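Local coordinates for protein DNA-(apurinic or apyrimidinic site) endonuclease 2 (Xenopus laevis, PDB 6WCD) that trims DNA in the 3'-to-5' direction and weakly incises abasic sites in base excision repair, using the magnesium-dependent catalytic domain described here, at residues A[3-7]-A[180-184]; A[29-34]-A[138-142]; A[242-247]-A[286-291]; A[236-242]-A[274-279]. All coordinates share one frame; numbering follows the deposited sequence.

Interaction 1. Residues A[3-7]-A[180-184]; sequences IVSWN and ILGDV
N7 and D183 face each other because both swing their CG anti to the main-chain nitrogen, chi1 being 177° in N7 and 179° in D183. In L181 the CG sits between its N and carbonyl carbon instead, a setting that turns the isobutyl group onto the facing strand. The segments run in nearly the same direction, but strand 2-7 and strand 177-181, which supplies the start of segment 180-184, belong to different sheets of a DNase I-like sandwich, so side chains do the joining. At the apolar end I3 and L181 meet tip to tip, CD1 of I3 lying 3.7 Å from CD1 of L181 in the conformer described. Next comes S5, whose OG approaches CA of G182 at 3.2 Å while Q33 NE2 supplies its hydrogen bond. The backbone angles at this corner leave no room for a CB at G182, which would collide with the carbonyl oxygen of L181. At the polar end N7 ND2 donates to D183 OD2 over 2.9 Å, a bent bond of 140° that lies close to the amide plane and uses the anti lone pair of OD2. N7 OD1 in turn accepts from the backbone N of N9, a magnesium ligand. A leucine in place of N7 would probably leave D183 OD2 without this donor and the backbone N-H of N9 without its acceptor. D183 is the catalytic proton donor/acceptor and also packs against H300 and D273; the buried neutral amide bound to OD2 is therefore likely to act as a second-shell group, limiting how the D183 carboxylate can turn.

Interaction 2. Residues A[29-34]-A[138-142]; sequences IICLQE and VINVY. With MG (magnesium ion), chain B.
Q33 and N140, C31 and V138, and E34 and Y142 face one another across the two stacked sheets of the DNase I-like sandwich, on strands running 21° apart. The apolar part is small: C31 SG rests 3.9 Å from V138 CG1, and I29 packs more loosely on the same valine. Two amides carry the polar part. A bend in the Q33 chain (chi2 88°) brings NE2 within 2.9 Å of N140 OD1; the bond is nearly straight, with the donor above the carbonyl plane and the two amides almost perpendicular. NE2 also bonds S5 OG, whereas N140 ND2 is hydrogen-bonded to T70 OG1 and gives only a weak bond to L32 O. A leucine here instead of Q33 would probably leave N140 OD1 and S5 OG without their shared donor, deep between the sheets. At the catalytic end, E34 CB makes a CH-pi contact over one face of the Y142 ring, 4.0 Å from its centroid; Y142 is probably an active-site residue, as in relatives. The extended E34 chain then carries OE1 to magnesium at 2.0 Å, where N9 and four waters complete the shell. One of those waters is hydrogen-bonded to Y142 OH at 3.0 Å.

Interaction 3. Residues A[242-247]-A[286-291]; sequences SFRYFH and FLDSVI
The F246 ring is sandwiched: D288 CA stands over the centre of one face, 3.8 Å from the centroid, Y245 CD1 covers the opposite face, and F286 O lies at the edge. The ring of F243 is covered in a similar way, by I291 CD1 (3.9 Å from its centroid in the modelled conformer) and, on the reverse, by CB of H247, with S289 O near its plane. That same carbonyl oxygen meets the edge of the imidazole, 3.1 Å from H247 CD2. H247 NE2 then donates to the syn lone pair of D288 OD1 over 2.8 Å, the acceptor tilted 23° from the ring plane. With its CG anti to N (chi1 -158°), D288 can bring this carboxylate back toward the helix although its CB leaves at an angle. The hydroxyls of S242 and S289 share a hydrogen bond, OG to OG 2.7 Å, and S242 CB also touches the F286 ring. The N-to-C directions of helix 242-246 and strand 286-291 are 110° apart. The strand is at one edge of the six-stranded sheet, beside 303-307, where L287 and D288 form a classic beta bulge against F306; Y245 and F286 also touch helix 279-285.

Interaction 4. Residues A[236-242]-A[274-279]; sequences SGLFYDS and YILGNR
This is an antiparallel beta ladder: the short strand 239-241 is laid along 274-278, the end of a long strand that also pairs with 177-181 in the same eight-stranded sheet. Y240 and G277 form the hydrogen-bonded pair, with Y240 N to G277 O at 2.8 Å and G277 N to Y240 O at 3.1 Å. F239 with N278 and D241 with L276 are the flanking non-hydrogen-bonded pairs, and CA of L276 adds a CA-H...O contact to the Y240 carbonyl. Beyond the ladder on one side R279 takes over. Its chain, stretched from CG to NE (chi2 -163°), passes over one face of the Y240 ring, CG lying 3.8 Å from the centroid in the conformer described. NE and NH2 of R279 then grip a single acceptor side-on, each 2.9 Å from G237 O and within the guanidinium plane. NH1 makes a weak bond to Y240 OH, which E283 also holds. On the other side S242 contributes both its N and its OG to I275 O, the hydroxyl at 2.7 Å. The carboxylate of D241, the N-cap of helix 242-246, meets the edge of the Y274 ring, with CG near the ring plane and the two planes 61° apart, and forms a salt bridge with R271; a water links D241 OD1 to I275 N. On each side of the paired residues one carbonyl, G237 O or I275 O, takes two donors. The contact pairs no opposite charges directly: the double grip on neutral G237 O is likely to hold the guanidinium flat beside segment 236-242, while the Y240 ring packs on the methylene part.

From the N terminus, strand 2-7 is the first to be matched, but its partner in interaction 1 comes only at 180-184, so this contact closes a loop of 172 residues. Interaction 2, joining 29-34 to 138-142, nests inside that loop, and the two touch through the neighbouring strands 2-7 and 29-33; together they clamp the two sheets beside the magnesium site. Interactions 3 and 4 follow in series. They close much shorter loops, and these cross: 236-242 pairs with 274-279, while 242-247, sharing S242, reaches on to 286-291. Interaction 4 extends the eight-stranded sheet, and interaction 3 ties the helix that follows strand 239-241 to the edge of the six-stranded sheet.

Interaction 1. Residues A[3-7]-A[180-184]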
# COMPACT_ATOMS: atom_id res chain seq x y z
N ILE A 3 1.94 -0.20 -11.76
CA ILE A 3 2.11 -0.09 -10.32
C ILE A 3 1.97 -1.46 -9.68
O ILE A 3 1.10 -2.26 -10.03
CB ILE A 3 1.10 0.91 -9.71
CG1 ILE A 3 1.37 1.12 -8.22
CG2 ILE A 3 -0.33 0.45 -9.95
CD1 ILE A 3 0.75 2.38 -7.71
N VAL A 4 2.88 -1.76 -8.76
CA VAL A 4 2.94 -3.04 -8.08
C VAL A 4 2.77 -2.80 -6.60
O VAL A 4 3.28 -1.80 -6.05
CB VAL A 4 4.27 -3.75 -8.36
CG1 VAL A 4 4.54 -4.89 -7.38
CG2 VAL A 4 4.32 -4.28 -9.76
N SER A 5 2.10 -3.72 -5.95
CA SER A 5 2.01 -3.78 -4.48
C SER A 5 2.48 -5.16 -4.03
O SER A 5 2.09 -6.17 -4.62
CB SER A 5 0.59 -3.55 -4.00
OG SER A 5 0.47 -3.52 -2.62
N TRP A 6 3.28 -5.22 -2.97
CA TRP A 6 3.80 -6.49 -2.50
C TRP A 6 4.12 -6.45 -1.02
O TRP A 6 4.96 -5.65 -0.58
CB TRP A 6 5.05 -6.88 -3.27
CG TRP A 6 5.57 -8.29 -3.04
CD1 TRP A 6 4.87 -9.39 -2.53
CD2 TRP A 6 6.88 -8.77 -3.33
NE1 TRP A 6 5.67 -10.47 -2.55
CE2 TRP A 6 6.94 -10.11 -2.99
CE3 TRP A 6 8.03 -8.16 -3.86
CZ2 TRP A 6 8.07 -10.90 -3.18
CZ3 TRP A 6 9.16 -8.91 -3.99
CH2 TRP A 6 9.20 -10.27 -3.69
N ASN A 7 3.50 -7.34 -0.24
CA ASN A 7 3.90 -7.54 1.15
C ASN A 7 5.08 -8.49 1.07
O ASN A 7 4.95 -9.68 0.75
CB ASN A 7 2.79 -8.11 2.00
CG ASN A 7 3.26 -8.39 3.41
OD1 ASN A 7 4.39 -8.78 3.65
ND2 ASN A 7 2.37 -8.21 4.36
N ILE A 180 -5.53 3.12 -3.33
CA ILE A 180 -5.16 2.53 -2.04
C ILE A 180 -4.66 1.15 -2.38
O ILE A 180 -5.41 0.34 -2.96
CB ILE A 180 -6.31 2.45 -1.06
CG1 ILE A 180 -6.90 3.81 -0.77
CG2 ILE A 180 -5.77 1.81 0.26
CD1 ILE A 180 -8.24 3.75 -0.12
N LEU A 181 -3.42 0.83 -2.04
CA LEU A 181 -2.92 -0.50 -2.28
C LEU A 181 -2.17 -1.04 -1.12
O LEU A 181 -1.65 -0.29 -0.28
CB LEU A 181 -2.10 -0.53 -3.54
CG LEU A 181 -0.76 0.16 -3.54
CD1 LEU A 181 -0.26 0.17 -4.98
CD2 LEU A 181 -0.75 1.54 -3.11
N GLY A 182 -2.16 -2.34 -1.02
CA GLY A 182 -1.36 -2.97 0.00
C GLY A 182 -2.10 -4.09 0.65
O GLY A 182 -2.99 -4.69 0.06
N ASP A 183 -1.66 -4.43 1.85
CA ASP A 183 -2.10 -5.59 2.60
C ASP A 183 -3.19 -5.11 3.52
O ASP A 183 -2.93 -4.46 4.55
CB ASP A 183 -0.96 -6.23 3.38
CG ASP A 183 -1.39 -7.43 4.19
OD1 ASP A 183 -2.63 -7.75 4.30
OD2 ASP A 183 -0.47 -8.11 4.75
N VAL A 184 -4.42 -5.30 3.07
CA VAL A 184 -5.59 -4.90 3.87
C VAL A 184 -5.90 -5.89 4.97
O VAL A 184 -6.60 -5.55 5.95
CB VAL A 184 -6.74 -4.68 2.87
CG1 VAL A 184 -8.05 -4.44 3.56
CG2 VAL A 184 -6.42 -3.52 1.95

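Interaction 2. Residues A[29-34]-A[138-142]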
# COMPACT_ATOMS: atom_id res chain seq x y z
N ILE A 29 5.97 2.50 -10.26
CA ILE A 29 5.77 2.71 -8.83
C ILE A 29 5.68 1.32 -8.20
O ILE A 29 4.83 0.51 -8.64
CB ILE A 29 4.52 3.52 -8.55
CG1 ILE A 29 4.57 4.91 -9.22
CG2 ILE A 29 4.30 3.69 -7.02
CD1 ILE A 29 3.30 5.72 -9.12
N ILE A 30 6.51 1.06 -7.21
CA ILE A 30 6.50 -0.23 -6.51
C ILE A 30 6.29 0.05 -5.04
O ILE A 30 7.13 0.71 -4.40
CB ILE A 30 7.78 -1.05 -6.76
CG1 ILE A 30 7.89 -1.33 -8.25
CG2 ILE A 30 7.78 -2.32 -5.89
CD1 ILE A 30 9.24 -1.74 -8.67
N CYS A 31 5.22 -0.49 -4.49
CA CYS A 31 4.82 -0.29 -3.12
C CYS A 31 5.04 -1.59 -2.35
O CYS A 31 4.42 -2.62 -2.66
CB CYS A 31 3.38 0.15 -3.04
SG CYS A 31 3.08 1.76 -3.82
N LEU A 32 5.90 -1.53 -1.37
CA LEU A 32 6.22 -2.67 -0.51
C LEU A 32 5.62 -2.47 0.86
O LEU A 32 5.66 -1.37 1.43
CB LEU A 32 7.72 -2.84 -0.36
CG LEU A 32 8.49 -3.01 -1.68
CD1 LEU A 32 9.97 -3.22 -1.42
CD2 LEU A 32 7.95 -4.10 -2.53
N GLN A 33 5.08 -3.56 1.39
CA GLN A 33 4.63 -3.58 2.78
C GLN A 33 5.42 -4.58 3.62
O GLN A 33 5.95 -5.57 3.13
CB GLN A 33 3.13 -3.91 2.88
CG GLN A 33 2.29 -2.97 2.06
CD GLN A 33 2.11 -3.43 0.65
OE1 GLN A 33 1.99 -4.62 0.38
NE2 GLN A 33 2.05 -2.48 -0.25
N GLU A 34 5.48 -4.28 4.91
CA GLU A 34 6.27 -5.01 5.89
C GLU A 34 7.72 -5.09 5.39
O GLU A 34 8.31 -6.16 5.20
CB GLU A 34 5.68 -6.40 6.23
CG GLU A 34 6.23 -6.86 7.56
CD GLU A 34 5.88 -8.25 7.95
OE1 GLU A 34 5.53 -9.08 7.09
OE2 GLU A 34 6.00 -8.52 9.20
N VAL A 138 -1.27 7.95 -4.25
CA VAL A 138 -1.07 6.55 -3.96
C VAL A 138 -0.89 6.38 -2.46
O VAL A 138 0.03 6.97 -1.86
CB VAL A 138 0.16 6.03 -4.73
CG1 VAL A 138 0.46 4.63 -4.36
CG2 VAL A 138 -0.04 6.18 -6.22
N ILE A 139 -1.78 5.61 -1.83
CA ILE A 139 -1.76 5.37 -0.41
C ILE A 139 -1.36 3.92 -0.21
O ILE A 139 -2.15 3.03 -0.51
CB ILE A 139 -3.13 5.62 0.20
CG1 ILE A 139 -3.64 7.01 -0.20
CG2 ILE A 139 -3.08 5.48 1.71
CD1 ILE A 139 -5.02 7.39 0.40
N ASN A 140 -0.17 3.71 0.31
CA ASN A 140 0.46 2.39 0.45
C ASN A 140 0.31 1.99 1.92
O ASN A 140 0.88 2.65 2.80
CB ASN A 140 1.93 2.51 0.04
CG ASN A 140 2.75 1.29 0.31
OD1 ASN A 140 2.20 0.26 0.70
ND2 ASN A 140 4.06 1.39 0.13
N VAL A 141 -0.46 0.93 2.21
CA VAL A 141 -0.83 0.57 3.60
C VAL A 141 -0.51 -0.86 3.95
O VAL A 141 -0.62 -1.78 3.12
CB VAL A 141 -2.31 0.85 3.91
CG1 VAL A 141 -2.63 2.29 3.77
CG2 VAL A 141 -3.26 0.06 2.98
N TYR A 142 -0.08 -1.07 5.20
CA TYR A 142 0.09 -2.38 5.82
C TYR A 142 -0.83 -2.41 7.02
O TYR A 142 -0.46 -1.92 8.08
CB TYR A 142 1.56 -2.62 6.21
CG TYR A 142 1.87 -3.93 6.91
CD1 TYR A 142 1.30 -5.12 6.50
CD2 TYR A 142 2.69 -3.97 8.01
CE1 TYR A 142 1.56 -6.33 7.17
CE2 TYR A 142 2.96 -5.15 8.67
CZ TYR A 142 2.40 -6.33 8.25
OH TYR A 142 2.66 -7.51 8.93
MG MG B . 4.90 -11.00 7.27
O HOH W 1 3.64 -7.41 11.41
O HOH W 2 5.54 -11.03 9.31
O HOH W 3 3.05 -10.23 7.83
O HOH W 4 4.27 -11.04 5.29
O HOH W 5 4.17 -12.93 7.48

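Interaction 3. Residues A[242-247]-A[286-291]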
# COMPACT_ATOMS: atom_id res chain seq x y z
N SER A 242 -9.82 -3.31 -8.04
CA SER A 242 -9.53 -3.33 -9.47
C SER A 242 -9.38 -4.75 -9.98
O SER A 242 -9.72 -5.04 -11.12
CB SER A 242 -8.28 -2.50 -9.78
OG SER A 242 -7.05 -3.02 -9.23
N PHE A 243 -8.78 -5.64 -9.19
CA PHE A 243 -8.67 -7.01 -9.65
C PHE A 243 -10.03 -7.56 -10.05
O PHE A 243 -10.17 -8.21 -11.08
CB PHE A 243 -8.05 -7.91 -8.58
CG PHE A 243 -7.95 -9.37 -8.99
CD1 PHE A 243 -7.09 -9.79 -9.99
CD2 PHE A 243 -8.71 -10.33 -8.37
CE1 PHE A 243 -7.06 -11.10 -10.41
CE2 PHE A 243 -8.67 -11.63 -8.75
CZ PHE A 243 -7.85 -12.04 -9.76
N ARG A 244 -11.07 -7.31 -9.23
CA ARG A 244 -12.37 -7.87 -9.53
C ARG A 244 -13.13 -7.10 -10.60
O ARG A 244 -14.05 -7.64 -11.21
CB ARG A 244 -13.21 -7.95 -8.24
CG ARG A 244 -12.72 -9.01 -7.32
CD ARG A 244 -12.80 -10.41 -7.90
NE ARG A 244 -12.28 -11.38 -6.93
CZ ARG A 244 -11.93 -12.63 -7.23
NH1 ARG A 244 -11.94 -13.06 -8.47
NH2 ARG A 244 -11.47 -13.41 -6.27
N TYR A 245 -12.75 -5.86 -10.87
CA TYR A 245 -13.31 -5.15 -12.00
C TYR A 245 -12.98 -5.90 -13.28
O TYR A 245 -13.80 -5.99 -14.19
CB TYR A 245 -12.74 -3.72 -12.02
CG TYR A 245 -13.35 -2.82 -13.08
CD1 TYR A 245 -12.73 -2.63 -14.30
CD2 TYR A 245 -14.52 -2.12 -12.83
CE1 TYR A 245 -13.27 -1.80 -15.27
CE2 TYR A 245 -15.05 -1.29 -13.79
CZ TYR A 245 -14.44 -1.15 -15.00
OH TYR A 245 -14.99 -0.32 -15.95
N PHE A 246 -11.76 -6.46 -13.35
CA PHE A 246 -11.33 -7.13 -14.58
C PHE A 246 -11.49 -8.64 -14.53
O PHE A 246 -11.58 -9.27 -15.58
CB PHE A 246 -9.88 -6.75 -14.88
CG PHE A 246 -9.70 -5.30 -15.25
CD1 PHE A 246 -10.06 -4.85 -16.50
CD2 PHE A 246 -9.22 -4.40 -14.33
CE1 PHE A 246 -9.91 -3.53 -16.85
CE2 PHE A 246 -9.09 -3.09 -14.68
CZ PHE A 246 -9.43 -2.66 -15.92
N HIS A 247 -11.52 -9.24 -13.33
CA HIS A 247 -11.56 -10.69 -13.16
C HIS A 247 -12.61 -11.07 -12.12
O HIS A 247 -12.29 -11.61 -11.05
CB HIS A 247 -10.18 -11.18 -12.76
CG HIS A 247 -9.15 -10.76 -13.75
ND1 HIS A 247 -9.10 -11.29 -15.01
CD2 HIS A 247 -8.23 -9.77 -13.69
CE1 HIS A 247 -8.15 -10.67 -15.70
NE2 HIS A 247 -7.60 -9.75 -14.92
N PHE A 286 -7.62 2.41 -16.07
CA PHE A 286 -7.02 1.09 -15.91
C PHE A 286 -7.21 0.24 -17.16
O PHE A 286 -8.25 0.28 -17.82
CB PHE A 286 -7.61 0.32 -14.71
CG PHE A 286 -7.00 0.63 -13.37
CD1 PHE A 286 -6.83 1.90 -12.89
CD2 PHE A 286 -6.64 -0.43 -12.53
CE1 PHE A 286 -6.29 2.12 -11.61
CE2 PHE A 286 -6.10 -0.20 -11.26
CZ PHE A 286 -5.93 1.07 -10.81
N LEU A 287 -6.18 -0.55 -17.46
CA LEU A 287 -6.24 -1.59 -18.48
C LEU A 287 -6.41 -2.99 -17.89
O LEU A 287 -7.04 -3.85 -18.55
CB LEU A 287 -4.98 -1.54 -19.35
CG LEU A 287 -4.89 -0.30 -20.24
CD1 LEU A 287 -3.46 -0.14 -20.72
CD2 LEU A 287 -5.83 -0.34 -21.41
N ASP A 288 -5.76 -3.26 -16.77
CA ASP A 288 -5.85 -4.58 -16.15
C ASP A 288 -5.34 -4.48 -14.73
O ASP A 288 -4.69 -3.50 -14.34
CB ASP A 288 -5.06 -5.60 -16.95
CG ASP A 288 -5.50 -7.07 -16.71
OD1 ASP A 288 -6.42 -7.37 -15.92
OD2 ASP A 288 -4.90 -7.94 -17.41
N SER A 289 -5.65 -5.50 -13.93
CA SER A 289 -5.17 -5.65 -12.57
C SER A 289 -5.07 -7.14 -12.34
O SER A 289 -6.06 -7.84 -12.59
CB SER A 289 -6.13 -5.00 -11.59
OG SER A 289 -5.68 -5.11 -10.28
N VAL A 290 -3.91 -7.62 -11.92
CA VAL A 290 -3.59 -9.03 -11.90
C VAL A 290 -2.88 -9.40 -10.60
O VAL A 290 -2.42 -8.54 -9.82
CB VAL A 290 -2.70 -9.45 -13.09
CG1 VAL A 290 -3.34 -9.03 -14.45
CG2 VAL A 290 -1.34 -8.85 -12.97
N ILE A 291 -2.75 -10.70 -10.40
CA ILE A 291 -1.95 -11.33 -9.36
C ILE A 291 -0.67 -11.82 -10.04
O ILE A 291 -0.70 -12.26 -11.19
CB ILE A 291 -2.67 -12.53 -8.69
CG1 ILE A 291 -4.16 -12.25 -8.50
CG2 ILE A 291 -1.99 -12.90 -7.37
CD1 ILE A 291 -4.43 -11.12 -7.54

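Interaction 4. Residues A[236-242]-A[274-279]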
# COMPACT_ATOMS: atom_id res chain seq x y z
N SER A 236 -22.14 1.21 -2.92
CA SER A 236 -22.33 2.56 -2.44
C SER A 236 -20.98 3.26 -2.29
O SER A 236 -20.87 4.46 -2.34
CB SER A 236 -23.05 2.53 -1.09
OG SER A 236 -22.87 3.73 -0.37
N GLY A 237 -19.89 2.50 -2.03
CA GLY A 237 -18.54 2.96 -1.85
C GLY A 237 -17.99 3.66 -3.09
O GLY A 237 -18.45 3.48 -4.22
N LEU A 238 -16.95 4.43 -2.84
CA LEU A 238 -16.34 5.29 -3.83
C LEU A 238 -15.15 4.64 -4.52
O LEU A 238 -14.62 5.21 -5.49
CB LEU A 238 -15.88 6.58 -3.17
CG LEU A 238 -17.03 7.37 -2.52
CD1 LEU A 238 -16.43 8.51 -1.71
CD2 LEU A 238 -17.98 7.88 -3.57
N PHE A 239 -14.73 3.48 -4.06
CA PHE A 239 -13.54 2.77 -4.55
C PHE A 239 -13.92 1.43 -5.14
O PHE A 239 -14.85 0.77 -4.67
CB PHE A 239 -12.54 2.61 -3.40
CG PHE A 239 -11.87 3.89 -3.02
CD1 PHE A 239 -12.45 4.78 -2.11
CD2 PHE A 239 -10.72 4.26 -3.63
CE1 PHE A 239 -11.81 6.04 -1.85
CE2 PHE A 239 -10.09 5.47 -3.35
CZ PHE A 239 -10.67 6.37 -2.49
N TYR A 240 -13.22 1.01 -6.19
CA TYR A 240 -13.38 -0.31 -6.76
C TYR A 240 -12.13 -1.16 -6.46
O TYR A 240 -11.00 -0.68 -6.55
CB TYR A 240 -13.54 -0.27 -8.28
CG TYR A 240 -14.84 0.20 -8.84
CD1 TYR A 240 -15.99 0.24 -8.07
CD2 TYR A 240 -14.92 0.55 -10.19
CE1 TYR A 240 -17.18 0.65 -8.61
CE2 TYR A 240 -16.12 0.95 -10.74
CZ TYR A 240 -17.25 1.00 -9.95
OH TYR A 240 -18.44 1.41 -10.48
N ASP A 241 -12.38 -2.43 -6.20
CA ASP A 241 -11.37 -3.50 -6.18
C ASP A 241 -10.96 -3.81 -7.61
O ASP A 241 -11.72 -4.45 -8.36
CB ASP A 241 -12.00 -4.70 -5.49
CG ASP A 241 -11.08 -5.89 -5.33
OD1 ASP A 241 -9.99 -5.96 -5.93
OD2 ASP A 241 -11.49 -6.83 -4.60
N SER A 242 -9.82 -3.31 -8.04
CA SER A 242 -9.53 -3.33 -9.47
C SER A 242 -9.38 -4.75 -9.98
O SER A 242 -9.72 -5.04 -11.12
CB SER A 242 -8.28 -2.50 -9.78
OG SER A 242 -7.05 -3.02 -9.23
N TYR A 274 -4.58 -5.83 -2.34
CA TYR A 274 -5.47 -5.14 -3.22
C TYR A 274 -4.82 -3.95 -3.87
O TYR A 274 -3.90 -3.33 -3.34
CB TYR A 274 -6.69 -4.60 -2.44
CG TYR A 274 -7.54 -5.60 -1.74
CD1 TYR A 274 -8.74 -5.98 -2.26
CD2 TYR A 274 -7.21 -6.07 -0.49
CE1 TYR A 274 -9.59 -6.84 -1.60
CE2 TYR A 274 -8.02 -6.96 0.15
CZ TYR A 274 -9.22 -7.32 -0.38
OH TYR A 274 -10.10 -8.16 0.26
N ILE A 275 -5.38 -3.59 -5.06
CA ILE A 275 -5.17 -2.28 -5.68
C ILE A 275 -6.55 -1.68 -5.84
O ILE A 275 -7.34 -2.09 -6.71
CB ILE A 275 -4.39 -2.36 -7.00
CG1 ILE A 275 -3.02 -2.96 -6.73
CG2 ILE A 275 -4.33 -0.97 -7.63
CD1 ILE A 275 -2.20 -3.26 -7.99
N LEU A 276 -6.90 -0.75 -4.97
CA LEU A 276 -8.21 -0.10 -4.99
C LEU A 276 -8.06 1.25 -5.65
O LEU A 276 -7.05 1.93 -5.48
CB LEU A 276 -8.73 0.08 -3.54
CG LEU A 276 -8.71 -1.16 -2.66
CD1 LEU A 276 -9.17 -0.69 -1.28
CD2 LEU A 276 -9.52 -2.28 -3.23
N GLY A 277 -9.01 1.64 -6.47
CA GLY A 277 -8.95 2.95 -7.10
C GLY A 277 -10.32 3.58 -7.06
O GLY A 277 -11.34 2.90 -7.03
N ASN A 278 -10.36 4.90 -7.13
CA ASN A 278 -11.68 5.51 -7.22
C ASN A 278 -12.36 5.09 -8.53
O ASN A 278 -11.69 4.78 -9.54
CB ASN A 278 -11.60 7.02 -7.09
CG ASN A 278 -10.69 7.66 -8.12
OD1 ASN A 278 -9.47 7.53 -8.02
ND2 ASN A 278 -11.28 8.40 -9.05
N ARG A 279 -13.69 5.09 -8.52
CA ARG A 279 -14.47 4.54 -9.63
C ARG A 279 -14.00 5.10 -10.97
O ARG A 279 -13.74 4.34 -11.91
CB ARG A 279 -15.95 4.81 -9.43
CG ARG A 279 -16.53 4.13 -8.17
CD ARG A 279 -18.05 4.09 -8.30
NE ARG A 279 -18.74 3.54 -7.14
CZ ARG A 279 -19.87 2.83 -7.21
NH1 ARG A 279 -20.44 2.55 -8.37
NH2 ARG A 279 -20.45 2.39 -6.09
O HOH W 6 -7.39 -5.38 -6.34